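Local coordinates for protein 'Carboxyl esterase 2 (Tuber melanosporum Mel28, PDB 5MIF) that is probably a carboxylesterase of the alpha/beta hydrolase fold, thought to hydrolyse ester bonds, at residues V199-L202 and S203-K207. Numbering follows the deposited sequence.
Sequences VSLL and SIKRK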
loop_
_atom_site.group_PDB
_atom_site.type_symbol
_atom_site.label_atom_id
_atom_site.label_comp_id
_atom_site.label_asym_id
_atom_site.label_seq_id
_atom_site.Cartn_x
_atom_site.Cartn_y
_atom_site.Cartn_z
ATOM N N VAL A 199 -16.966 14.146 9.827
ATOM C CA VAL A 199 -16.420 15.149 10.733
ATOM C C VAL A 199 -15.512 16.138 9.984
ATOM O O VAL A 199 -15.495 17.349 10.282
ATOM C CB VAL A 199 -15.653 14.472 11.891
ATOM C CG1 VAL A 199 -14.879 15.497 12.707
ATOM C CG2 VAL A 199 -16.641 13.702 12.796
ATOM N N SER A 200 -14.753 15.626 9.015
ATOM C CA SER A 200 -13.978 16.507 8.137
ATOM C C SER A 200 -14.914 17.502 7.434
ATOM O O SER A 200 -14.669 18.704 7.438
ATOM C CB SER A 200 -13.180 15.694 7.102
ATOM O OG SER A 200 -12.073 15.013 7.696
ATOM N N LEU A 201 -15.988 16.992 6.840
ATOM C CA LEU A 201 -16.942 17.818 6.114
ATOM C C LEU A 201 -17.612 18.850 7.032
ATOM O O LEU A 201 -17.770 20.008 6.659
ATOM C CB LEU A 201 -17.992 16.933 5.432
ATOM C CG LEU A 201 -19.114 17.637 4.665
ATOM C CD1 LEU A 201 -18.542 18.478 3.544
ATOM C CD2 LEU A 201 -20.096 16.612 4.118
ATOM N N LEU A 202 -17.982 18.429 8.238
ATOM C CA LEU A 202 -18.590 19.332 9.206
ATOM C C LEU A 202 -17.585 20.421 9.614
ATOM O O LEU A 202 -17.965 21.565 9.859
ATOM C CB LEU A 202 -19.097 18.548 10.438
ATOM C CG LEU A 202 -20.329 17.634 10.273
ATOM C CD1 LEU A 202 -20.559 16.732 11.493
ATOM C CD2 LEU A 202 -21.599 18.446 9.972
ATOM N N SER A 203 -16.307 20.070 9.709
ATOM C CA SER A 203 -15.289 21.073 10.028
ATOM C C SER A 203 -15.205 22.132 8.925
ATOM O O SER A 203 -15.035 23.324 9.196
ATOM C CB SER A 203 -13.927 20.421 10.227
ATOM O OG SER A 203 -14.004 19.415 11.210
ATOM N N ILE A 204 -15.331 21.684 7.678
ATOM C CA ILE A 204 -15.296 22.589 6.536
ATOM C C ILE A 204 -16.516 23.517 6.570
ATOM O O ILE A 204 -16.373 24.732 6.494
ATOM C CB ILE A 204 -15.231 21.798 5.219
ATOM C CG1 ILE A 204 -13.826 21.198 5.062
ATOM C CG2 ILE A 204 -15.563 22.695 4.035
ATOM C CD1 ILE A 204 -13.745 20.015 4.129
ATOM N N LYS A 205 -17.703 22.945 6.759
ATOM C CA LYS A 205 -18.932 23.737 6.884
ATOM C C LYS A 205 -18.936 24.754 8.024
ATOM O O LYS A 205 -19.554 25.817 7.900
ATOM C CB LYS A 205 -20.135 22.812 7.068
ATOM C CG LYS A 205 -20.461 22.007 5.838
ATOM C CD LYS A 205 -21.649 21.069 6.061
ATOM C CE LYS A 205 -22.002 20.402 4.752
ATOM N NZ LYS A 205 -23.459 20.337 4.474
ATOM N N ARG A 206 -18.279 24.435 9.137
ATOM C CA ARG A 206 -18.370 25.274 10.327
ATOM C C ARG A 206 -17.095 26.073 10.553
ATOM O O ARG A 206 -16.990 26.836 11.511
ATOM C CB ARG A 206 -18.691 24.392 11.547
ATOM C CG ARG A 206 -20.060 23.683 11.422
ATOM C CD ARG A 206 -20.263 22.538 12.422
ATOM N NE ARG A 206 -21.560 21.896 12.215
ATOM C CZ ARG A 206 -21.996 20.814 12.856
ATOM N NH1 ARG A 206 -21.229 20.209 13.756
ATOM N NH2 ARG A 206 -23.203 20.331 12.583
ATOM N N LYS A 207 -16.155 25.922 9.628
ATOM C CA LYS A 207 -14.860 26.601 9.655
ATOM C C LYS A 207 -14.093 26.358 10.948
ATOM O O LYS A 207 -13.602 27.290 11.579
ATOM C CB LYS A 207 -15.038 28.097 9.383
ATOM C CG LYS A 207 -15.559 28.317 7.951
ATOM C CD LYS A 207 -16.083 29.720 7.678
ATOM C CE LYS A 207 -16.704 29.799 6.279
ATOM N NZ LYS A 207 -16.044 28.884 5.299
#
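L202 lays its CD2 methyl over one face of the R206 guanidinium, 3.6 Å above the plane and displaced toward the NH2 rim. The two side chains run side by side in the same direction, one helical turn apart, with L202 CD2 3.6 Å from R206 NH2. R206 reaches this position with CG anti to its carbonyl carbon (chi1 -63°) and an extended chain from CG to NE, which carries CG and CD past the carbonyl oxygen of L202. E161 OE2 of helix 158-173 pairs with R206 NH2 in a salt bridge, and Y164 adds a cation-pi contact.

At V199 O, two donors of one residue converge: S203 N at 2.9 Å and S203 OG at 2.7 Å. They arrive from opposite faces of the carbonyl plane, each tilted 30° from it. The first torsion of S203 turns the hydroxyl back onto the helix, setting OG anti to the carbonyl carbon and beside the backbone N. An alanine here lacks OG, which is likely to leave one face of the V199 carbonyl without its hydroxyl donor, with only the amide of S203, of these two, still gripping it.

All of this belongs to helix 191-206, the connection between strands 184-189 and 213-217 in a beta-alpha-beta unit of the alpha/beta hydrolase fold; the helix follows the strand-to-helix turn consistent with a nucleophile elbow.

K205 N to L201 O measures 2.9 Å and is nearly straight, with an N-H...O angle of 171°. Their side chains meet obliquely through aliphatic carbon, K205 CE lying 4.0 Å from L201 CG, while K205 NZ continues to a salt bridge with D261. The R206 N to L202 O bond is more bent, where the helix nears its end; K207, with positive phi and two bonds back into the last turn, follows in a Schellman motif.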